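Local structure of acid phosphatase (Mycobacterium tuberculosis, 2A6P) at residues A[16-21]-A[67-72]; A[126-131]-A[160-165]; A[136-141]-A[145-150]. The protein removes phosphate from a broad range of phosphomonoesters, among them fructose 1,6-bisphosphate, can sustain gluconeogenesis when the classical fructose-1,6-bisphosphatase is absent, and has negligible phosphoglycerate mutase activity. All coordinates share one frame; numbering follows the deposited sequence.

Interaction 1 (A[16-21]-A[67-72]); sequences LRHGET and RRRTLD. With SO4 (sulfate ion), chain C.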
loop_
_atom_site.group_PDB
_atom_site.type_symbol
_atom_site.label_atom_id
_atom_site.label_comp_id
_atom_site.label_asym_id
_atom_site.label_seq_id
_atom_site.Cartn_x
_atom_site.Cartn_y
_atom_site.Cartn_z
ATOM N N LEU A 16 9.102 1.983 9.215
ATOM C CA LEU A 16 9.093 3.441 9.266
ATOM C C LEU A 16 10.326 4.003 8.564
ATOM O O LEU A 16 11.462 3.660 8.934
ATOM C CB LEU A 16 9.093 3.924 10.723
ATOM C CG LEU A 16 9.323 5.438 10.906
ATOM C CD1 LEU A 16 8.145 6.209 10.305
ATOM C CD2 LEU A 16 9.497 5.798 12.382
ATOM N N ARG A 17 10.114 4.848 7.555
ATOM C CA ARG A 17 11.244 5.464 6.861
ATOM C C ARG A 17 11.660 6.686 7.682
ATOM O O ARG A 17 10.813 7.356 8.269
ATOM C CB ARG A 17 10.862 5.929 5.442
ATOM C CG ARG A 17 12.033 6.618 4.713
ATOM C CD ARG A 17 11.673 7.066 3.307
ATOM N NE ARG A 17 12.811 7.683 2.617
ATOM C CZ ARG A 17 12.711 8.364 1.476
ATOM N NH1 ARG A 17 11.530 8.517 0.894
ATOM N NH2 ARG A 17 13.782 8.917 0.926
ATOM N N HIS A 18 12.954 6.976 7.730
ATOM C CA HIS A 18 13.429 8.133 8.472
ATOM C C HIS A 18 12.925 9.439 7.833
ATOM O O HIS A 18 12.456 9.457 6.690
ATOM C CB HIS A 18 14.956 8.132 8.510
ATOM C CG HIS A 18 15.594 8.238 7.164
ATOM N ND1 HIS A 18 15.579 9.400 6.423
ATOM C CD2 HIS A 18 16.267 7.327 6.423
ATOM C CE1 HIS A 18 16.217 9.199 5.282
ATOM N NE2 HIS A 18 16.645 7.949 5.259
ATOM N N GLY A 19 13.040 10.531 8.579
ATOM C CA GLY A 19 12.594 11.818 8.091
ATOM C C GLY A 19 13.465 12.368 6.981
ATOM O O GLY A 19 14.474 11.761 6.580
ATOM N N GLU A 20 13.052 13.535 6.495
ATOM C CA GLU A 20 13.716 14.265 5.421
ATOM C C GLU A 20 15.135 14.763 5.748
ATOM O O GLU A 20 15.444 15.098 6.894
ATOM C CB GLU A 20 12.825 15.454 5.034
ATOM C CG GLU A 20 13.486 16.511 4.173
ATOM C CD GLU A 20 12.637 17.776 4.054
ATOM O OE1 GLU A 20 11.561 17.729 3.403
ATOM O OE2 GLU A 20 13.045 18.816 4.627
ATOM N N THR A 21 15.986 14.798 4.726
ATOM C CA THR A 21 17.358 15.286 4.854
ATOM C C THR A 21 17.599 16.218 3.659
ATOM O O THR A 21 16.766 16.296 2.748
ATOM C CB THR A 21 18.401 14.139 4.799
ATOM O OG1 THR A 21 18.367 13.514 3.506
ATOM C CG2 THR A 21 18.115 13.090 5.885
ATOM N N ARG A 67 22.493 4.131 10.541
ATOM C CA ARG A 67 22.674 5.524 10.133
ATOM C C ARG A 67 22.144 6.448 11.213
ATOM O O ARG A 67 21.201 6.102 11.926
ATOM C CB ARG A 67 21.950 5.802 8.811
ATOM C CG ARG A 67 22.439 4.968 7.618
ATOM C CD ARG A 67 23.884 5.297 7.225
ATOM N NE ARG A 67 24.862 4.666 8.103
ATOM C CZ ARG A 67 25.111 3.358 8.136
ATOM N NH1 ARG A 67 24.461 2.519 7.335
ATOM N NH2 ARG A 67 26.012 2.880 8.988
ATOM N N ARG A 68 22.751 7.624 11.330
ATOM C CA ARG A 68 22.324 8.578 12.336
ATOM C C ARG A 68 20.922 9.133 12.052
ATOM O O ARG A 68 20.149 9.384 12.981
ATOM C CB ARG A 68 23.319 9.735 12.442
ATOM C CG ARG A 68 23.045 10.621 13.661
ATOM C CD ARG A 68 23.105 9.788 14.957
ATOM N NE ARG A 68 22.038 10.126 15.901
ATOM C CZ ARG A 68 21.857 9.526 17.077
ATOM N NH1 ARG A 68 22.675 8.553 17.465
ATOM N NH2 ARG A 68 20.852 9.898 17.865
ATOM N N ARG A 69 20.590 9.326 10.776
ATOM C CA ARG A 69 19.268 9.851 10.440
ATOM C C ARG A 69 18.141 8.907 10.880
ATOM O O ARG A 69 17.032 9.362 11.161
ATOM C CB ARG A 69 19.165 10.146 8.930
ATOM C CG ARG A 69 19.474 8.973 7.993
ATOM C CD ARG A 69 19.458 9.455 6.545
ATOM N NE ARG A 69 19.866 8.443 5.568
ATOM C CZ ARG A 69 21.121 8.067 5.335
ATOM N NH1 ARG A 69 22.112 8.610 6.027
ATOM N NH2 ARG A 69 21.388 7.179 4.377
ATOM N N THR A 70 18.413 7.600 10.919
ATOM C CA THR A 70 17.404 6.635 11.353
ATOM C C THR A 70 17.410 6.518 12.879
ATOM O O THR A 70 16.352 6.403 13.502
ATOM C CB THR A 70 17.618 5.218 10.723
ATOM O OG1 THR A 70 19.012 4.892 10.706
ATOM C CG2 THR A 70 17.051 5.169 9.294
ATOM N N LEU A 71 18.594 6.557 13.485
ATOM C CA LEU A 71 18.670 6.482 14.942
ATOM C C LEU A 71 17.969 7.714 15.504
ATOM O O LEU A 71 17.192 7.634 16.459
ATOM C CB LEU A 71 20.132 6.454 15.406
ATOM C CG LEU A 71 20.880 5.136 15.166
ATOM C CD1 LEU A 71 22.357 5.322 15.464
ATOM C CD2 LEU A 71 20.284 4.035 16.057
ATOM N N ASP A 72 18.250 8.855 14.888
ATOM C CA ASP A 72 17.663 10.128 15.292
ATOM C C ASP A 72 16.147 10.060 15.213
ATOM O O ASP A 72 15.444 10.485 16.137
ATOM C CB ASP A 72 18.153 11.250 14.378
ATOM C CG ASP A 72 18.770 12.394 15.144
ATOM O OD1 ASP A 72 18.153 12.845 16.134
ATOM O OD2 ASP A 72 19.867 12.843 14.748
HETATM S S SO4 C . 17.584 9.655 1.853
HETATM O O1 SO4 C . 16.126 9.994 1.874
HETATM O O2 SO4 C . 18.317 10.767 2.653
HETATM O O3 SO4 C . 17.787 8.458 2.573
HETATM O O4 SO4 C . 17.977 9.855 0.485
#
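His18 presents one face of its imidazole to the aliphatic part of Arg69: CD of Arg69 stands 3.6 Å from the ring centroid and 19° off the ring normal, a CH-pi contact displaced toward the NE2-CE1 rim. The guanidinium itself does not stack. Its plane, turned 89° from the imidazole, meets the ring with an edge, and the carbonyl oxygens of Gly31 and Thr33 hold it. Thr70 approaches the imidazole differently, its methyl CG2 lying at the ring edge, 3.7 Å from His18 CD2. With CG between its backbone N and carbonyl carbon (chi1 62°), His18 gives ND1 to Gly19 O at 2.6 Å, in the carbonyl plane and on a lone pair. This bond fixes the ring's rotation and leaves His18 NE2 on the sulfate side, with a weak, bent bond of 3.0 Å to sulfate O3. Thr21 OG1 donates to sulfate O2 at 2.9 Å, and Arg17 reaches toward O1 with an extended chain, though the position of its NH2 is less certain. The sulfate, probably from the crystallisation liquor, lies beside the inferred phosphohistidine residue, consistent with the phosphate pocket of the histidine phosphatase superfamily, whose RHG motif ends strand 13-17.

Interaction 2 (A[126-131]-A[160-165]); sequences QVNDRA and ITRWVQ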
loop_
_atom_site.group_PDB
_atom_site.type_symbol
_atom_site.label_atom_id
_atom_site.label_comp_id
_atom_site.label_asym_id
_atom_site.label_seq_id
_atom_site.Cartn_x
_atom_site.Cartn_y
_atom_site.Cartn_z
ATOM N N GLN A 126 21.945 -9.394 -3.864
ATOM C CA GLN A 126 22.376 -9.144 -2.497
ATOM C C GLN A 126 21.295 -8.501 -1.638
ATOM O O GLN A 126 21.129 -8.857 -0.470
ATOM C CB GLN A 126 23.642 -8.276 -2.499
ATOM C CG GLN A 126 24.894 -9.029 -2.961
ATOM C CD GLN A 126 26.137 -8.165 -2.952
ATOM O OE1 GLN A 126 26.263 -7.231 -3.736
ATOM N NE2 GLN A 126 27.061 -8.472 -2.051
ATOM N N VAL A 127 20.546 -7.567 -2.207
ATOM C CA VAL A 127 19.506 -6.924 -1.420
ATOM C C VAL A 127 18.329 -7.870 -1.268
ATOM O O VAL A 127 17.645 -7.848 -0.246
ATOM C CB VAL A 127 19.061 -5.599 -2.047
ATOM C CG1 VAL A 127 17.969 -4.960 -1.185
ATOM C CG2 VAL A 127 20.256 -4.653 -2.144
ATOM N N ASN A 128 18.107 -8.712 -2.273
ATOM C CA ASN A 128 17.029 -9.702 -2.231
ATOM C C ASN A 128 17.229 -10.604 -1.015
ATOM O O ASN A 128 16.290 -10.883 -0.270
ATOM C CB ASN A 128 17.055 -10.556 -3.502
ATOM C CG ASN A 128 16.014 -11.662 -3.490
ATOM O OD1 ASN A 128 16.101 -12.611 -2.714
ATOM N ND2 ASN A 128 15.019 -11.538 -4.355
ATOM N N ASP A 129 18.472 -11.050 -0.824
ATOM C CA ASP A 129 18.829 -11.918 0.296
ATOM C C ASP A 129 18.795 -11.179 1.620
ATOM O O ASP A 129 18.374 -11.735 2.630
ATOM C CB ASP A 129 20.224 -12.504 0.107
ATOM C CG ASP A 129 20.395 -13.153 -1.231
ATOM O OD1 ASP A 129 19.464 -13.860 -1.671
ATOM O OD2 ASP A 129 21.466 -12.958 -1.845
ATOM N N ARG A 130 19.250 -9.929 1.625
ATOM C CA ARG A 130 19.228 -9.151 2.857
ATOM C C ARG A 130 17.770 -8.923 3.276
ATOM O O ARG A 130 17.417 -9.011 4.468
ATOM C CB ARG A 130 19.948 -7.812 2.665
ATOM C CG ARG A 130 20.370 -7.202 3.975
ATOM C CD ARG A 130 21.643 -6.372 3.864
ATOM N NE ARG A 130 21.363 -4.948 3.719
ATOM C CZ ARG A 130 20.995 -4.379 2.583
ATOM N NH1 ARG A 130 20.877 -5.123 1.496
ATOM N NH2 ARG A 130 20.722 -3.084 2.540
ATOM N N ALA A 131 16.930 -8.645 2.281
ATOM C CA ALA A 131 15.508 -8.422 2.509
ATOM C C ALA A 131 14.859 -9.674 3.092
ATOM O O ALA A 131 14.095 -9.592 4.054
ATOM C CB ALA A 131 14.828 -8.039 1.207
ATOM N N ILE A 160 9.060 -5.064 2.100
ATOM C CA ILE A 160 7.636 -5.186 1.762
ATOM C C ILE A 160 7.425 -6.091 0.553
ATOM O O ILE A 160 6.563 -6.977 0.576
ATOM C CB ILE A 160 7.020 -3.804 1.464
ATOM C CG1 ILE A 160 7.002 -2.960 2.743
ATOM C CG2 ILE A 160 5.623 -3.961 0.885
ATOM C CD1 ILE A 160 6.581 -1.544 2.511
ATOM N N THR A 161 8.205 -5.856 -0.504
ATOM C CA THR A 161 8.100 -6.656 -1.721
ATOM C C THR A 161 8.312 -8.134 -1.420
ATOM O O THR A 161 7.642 -8.988 -1.989
ATOM C CB THR A 161 9.136 -6.216 -2.772
ATOM O OG1 THR A 161 8.919 -4.841 -3.109
ATOM C CG2 THR A 161 9.013 -7.051 -4.030
ATOM N N ARG A 162 9.247 -8.427 -0.521
ATOM C CA ARG A 162 9.546 -9.805 -0.152
ATOM C C ARG A 162 8.502 -10.361 0.803
ATOM O O ARG A 162 8.194 -11.557 0.768
ATOM C CB ARG A 162 10.944 -9.892 0.466
ATOM C CG ARG A 162 12.054 -9.466 -0.501
ATOM C CD ARG A 162 11.984 -10.275 -1.789
ATOM N NE ARG A 162 12.198 -11.698 -1.534
ATOM C CZ ARG A 162 11.941 -12.662 -2.411
ATOM N NH1 ARG A 162 11.449 -12.362 -3.608
ATOM N NH2 ARG A 162 12.188 -13.925 -2.092
ATOM N N TRP A 163 7.961 -9.501 1.659
ATOM C CA TRP A 163 6.926 -9.943 2.585
ATOM C C TRP A 163 5.781 -10.539 1.770
ATOM O O TRP A 163 5.242 -11.595 2.118
ATOM C CB TRP A 163 6.392 -8.777 3.429
ATOM C CG TRP A 163 5.267 -9.190 4.331
ATOM C CD1 TRP A 163 3.930 -9.091 4.074
ATOM C CD2 TRP A 163 5.382 -9.823 5.617
ATOM N NE1 TRP A 163 3.201 -9.620 5.118
ATOM C CE2 TRP A 163 4.066 -10.078 6.077
ATOM C CE3 TRP A 163 6.469 -10.205 6.423
ATOM C CZ2 TRP A 163 3.807 -10.691 7.309
ATOM C CZ3 TRP A 163 6.211 -10.817 7.650
ATOM C CH2 TRP A 163 4.885 -11.053 8.079
ATOM N N VAL A 164 5.438 -9.858 0.677
ATOM C CA VAL A 164 4.363 -10.292 -0.201
ATOM C C VAL A 164 4.809 -11.301 -1.260
ATOM O O VAL A 164 4.083 -11.581 -2.206
ATOM C CB VAL A 164 3.679 -9.081 -0.882
ATOM C CG1 VAL A 164 3.001 -8.227 0.174
ATOM C CG2 VAL A 164 4.687 -8.262 -1.656
ATOM N N GLN A 165 6.014 -11.832 -1.081
ATOM C CA GLN A 165 6.596 -12.861 -1.948
ATOM C C GLN A 165 6.645 -12.583 -3.444
ATOM O O GLN A 165 6.305 -13.435 -4.260
ATOM C CB GLN A 165 5.885 -14.185 -1.663
ATOM C CG GLN A 165 5.759 -14.423 -0.163
ATOM C CD GLN A 165 5.061 -15.711 0.205
ATOM O OE1 GLN A 165 5.686 -16.761 0.288
ATOM N NE2 GLN A 165 3.757 -15.638 0.432
#
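Apolar packing between the two helices rests on Ala131 and the root of Arg162: the methyl CB of Ala131 lies 3.6 Å from Arg162 CG, next to the closest backbone approach, 6.7 Å between the CA atoms of the same two residues. Ala131 also touches Ala158, one turn earlier on helix 153-163. Helices 124-141 and 153-163 are joined through strand 147-151, so the contact ties together two successive helices of the alpha/beta fold of the histidine phosphatases. Between the flat polar groups there is a loose van der Waals contact, tilted and not a stack. The amide of Asn128 lies over one face of the Arg162 guanidinium, offset toward its rim, the two planes 46° apart and the two side chains crossing at about a right angle. Bends at chi2 (-55°) and chi3 (-62°) fold the arginine back, which brings its guanidinium beneath the amide. Ionic pairing of Arg162 is to Asp132 OD1, through NE. Backbone bonding closes the second helix in a Schellman motif: Gln165, with positive phi, is the C-prime residue, its N bonds Arg162 O at 2.9 Å, and Leu166 N bonds Thr161 O.

Interaction 3 (A[136-141]-A[145-150]); sequences ALALEH and RDVLFV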
loop_
_atom_site.group_PDB
_atom_site.type_symbol
_atom_site.label_atom_id
_atom_site.label_comp_id
_atom_site.label_asym_id
_atom_site.label_seq_id
_atom_site.Cartn_x
_atom_site.Cartn_y
_atom_site.Cartn_z
ATOM N N ALA A 136 12.668 -12.892 7.698
ATOM C CA ALA A 136 12.854 -14.068 8.551
ATOM C C ALA A 136 12.987 -13.622 9.998
ATOM O O ALA A 136 12.438 -14.252 10.906
ATOM C CB ALA A 136 14.109 -14.850 8.124
ATOM N N LEU A 137 13.722 -12.533 10.207
ATOM C CA LEU A 137 13.913 -12.000 11.545
ATOM C C LEU A 137 12.560 -11.621 12.158
ATOM O O LEU A 137 12.237 -12.004 13.284
ATOM C CB LEU A 137 14.822 -10.771 11.485
ATOM C CG LEU A 137 15.063 -10.001 12.786
ATOM C CD1 LEU A 137 15.815 -10.867 13.783
ATOM C CD2 LEU A 137 15.854 -8.749 12.485
ATOM N N ALA A 138 11.773 -10.877 11.390
ATOM C CA ALA A 138 10.462 -10.415 11.823
ATOM C C ALA A 138 9.537 -11.550 12.249
ATOM O O ALA A 138 8.967 -11.513 13.336
ATOM C CB ALA A 138 9.816 -9.608 10.710
ATOM N N LEU A 139 9.390 -12.549 11.382
ATOM C CA LEU A 139 8.525 -13.703 11.641
ATOM C C LEU A 139 8.838 -14.427 12.948
ATOM O O LEU A 139 7.947 -15.014 13.563
ATOM C CB LEU A 139 8.613 -14.702 10.481
ATOM C CG LEU A 139 8.019 -14.271 9.143
ATOM C CD1 LEU A 139 8.336 -15.318 8.095
ATOM C CD2 LEU A 139 6.517 -14.081 9.284
ATOM N N GLU A 140 10.099 -14.380 13.375
ATOM C CA GLU A 140 10.493 -15.046 14.604
ATOM C C GLU A 140 9.986 -14.334 15.838
ATOM O O GLU A 140 9.654 -14.981 16.833
ATOM C CB GLU A 140 12.007 -15.177 14.698
ATOM C CG GLU A 140 12.430 -15.991 15.909
ATOM C CD GLU A 140 13.918 -16.240 15.958
ATOM O OE1 GLU A 140 14.681 -15.247 15.996
ATOM O OE2 GLU A 140 14.321 -17.428 15.961
ATOM N N HIS A 141 9.925 -13.007 15.793
ATOM C CA HIS A 141 9.432 -12.267 16.944
ATOM C C HIS A 141 7.927 -12.089 16.912
ATOM O O HIS A 141 7.296 -11.964 17.954
ATOM C CB HIS A 141 10.099 -10.897 17.039
ATOM C CG HIS A 141 11.537 -10.954 17.459
ATOM N ND1 HIS A 141 12.578 -10.901 16.559
ATOM C CD2 HIS A 141 12.104 -11.090 18.682
ATOM C CE1 HIS A 141 13.725 -11.001 17.206
ATOM N NE2 HIS A 141 13.464 -11.118 18.496
ATOM N N ARG A 145 4.983 -11.025 19.531
ATOM C CA ARG A 145 4.849 -9.567 19.578
ATOM C C ARG A 145 4.900 -8.919 18.185
ATOM O O ARG A 145 5.201 -9.588 17.184
ATOM C CB ARG A 145 5.970 -8.982 20.455
ATOM C CG ARG A 145 7.388 -9.200 19.883
ATOM C CD ARG A 145 8.499 -9.126 20.943
ATOM N NE ARG A 145 8.578 -7.825 21.603
ATOM C CZ ARG A 145 9.557 -7.457 22.428
ATOM N NH1 ARG A 145 10.552 -8.296 22.694
ATOM N NH2 ARG A 145 9.542 -6.251 22.992
ATOM N N ASP A 146 4.600 -7.619 18.135
ATOM C CA ASP A 146 4.648 -6.857 16.889
ATOM C C ASP A 146 6.096 -6.432 16.640
ATOM O O ASP A 146 6.874 -6.276 17.588
ATOM C CB ASP A 146 3.760 -5.607 16.966
ATOM C CG ASP A 146 2.273 -5.933 16.848
ATOM O OD1 ASP A 146 1.919 -6.902 16.140
ATOM O OD2 ASP A 146 1.453 -5.206 17.451
ATOM N N VAL A 147 6.451 -6.246 15.367
ATOM C CA VAL A 147 7.812 -5.843 14.975
ATOM C C VAL A 147 7.847 -4.501 14.229
ATOM O O VAL A 147 7.018 -4.247 13.358
ATOM C CB VAL A 147 8.470 -6.929 14.066
ATOM C CG1 VAL A 147 9.822 -6.446 13.555
ATOM C CG2 VAL A 147 8.630 -8.233 14.846
ATOM N N LEU A 148 8.811 -3.647 14.577
ATOM C CA LEU A 148 8.957 -2.345 13.927
ATOM C C LEU A 148 10.369 -2.102 13.385
ATOM O O LEU A 148 11.347 -2.099 14.139
ATOM C CB LEU A 148 8.582 -1.212 14.895
ATOM C CG LEU A 148 8.871 0.224 14.417
ATOM C CD1 LEU A 148 8.128 0.510 13.134
ATOM C CD2 LEU A 148 8.459 1.217 15.482
ATOM N N PHE A 149 10.467 -1.906 12.074
ATOM C CA PHE A 149 11.749 -1.633 11.441
ATOM C C PHE A 149 11.834 -0.146 11.170
ATOM O O PHE A 149 10.926 0.418 10.547
ATOM C CB PHE A 149 11.877 -2.333 10.075
ATOM C CG PHE A 149 12.081 -3.830 10.131
ATOM C CD1 PHE A 149 12.382 -4.485 11.323
ATOM C CD2 PHE A 149 12.023 -4.579 8.954
ATOM C CE1 PHE A 149 12.627 -5.875 11.342
ATOM C CE2 PHE A 149 12.265 -5.958 8.959
ATOM C CZ PHE A 149 12.569 -6.609 10.158
ATOM N N VAL A 150 12.905 0.499 11.627
ATOM C CA VAL A 150 13.107 1.920 11.328
ATOM C C VAL A 150 14.243 1.825 10.308
ATOM O O VAL A 150 15.378 1.503 10.665
ATOM C CB VAL A 150 13.550 2.700 12.557
ATOM C CG1 VAL A 150 13.790 4.182 12.186
ATOM C CG2 VAL A 150 12.493 2.554 13.648
#
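This is a helix-on-sheet contact with an apolar middle and a polar end at the turn, between the last turns of helix 124-141 and strand 147-151. The short axes run nearly antiparallel, at 149°, and come within 9.1 Å of each other, as expected where a chain leaves a helix and doubles back into the sheet it covers. In the apolar middle, Ala138 CB is 4.1 Å from CZ of Phe149 and also meets CG1 of Val147, while the Ala138 carbonyl oxygen lies against Val147 CG2. The phenyl group is approached obliquely by Ala138 CB and, more loosely, by Leu137 CD2. With CG anti to its carbonyl carbon (chi1 -73°), Phe149 extends its ring toward the helix, although its CB does not point there. Val147 rests its CG2 branch against both Ala138 O and His141 CB, the latter 3.8 Å away. At the turn the contact becomes polar, and His141 carries that end with its CB and backbone carbonyl. Arg145 N donates to His141 O at 3.0 Å with an N-H...O angle of 147°, while Arg145 CG packs on the same oxygen at 3.4 Å; the guanidinium end turns elsewhere, with NE bonded to Asp59 O. Strands 13-17 and 61-64 flank strand 147-151, and their residues Leu13 and Ile61 both pack on Val147, extending the apolar layer beneath the helix.

Overall arrangement
Interactions 1 and 3 share the central sheet: strands 13-17 and 147-151 are neighbours in it, with Leu16 N 2.7 Å from Phe149 O, a probable hydrogen bond, although the centres of the two contacts lie 19 Å apart. Interactions 2 and 3 use different turns of helix 124-141, with centres 14 Å apart, and meet where Trp163 CH2 packs on Leu139 CD2 at 3.6 Å. Interaction 1 alone holds the sulfate and His18, whose side chain is about 3 Å from that of His152, which immediately follows strand 147-151 of interaction 3. Interaction 2 lies on the other side of the chain's centre, the Ala131 side chain about 10 Å from that of Glu90, the probable proton donor/acceptor.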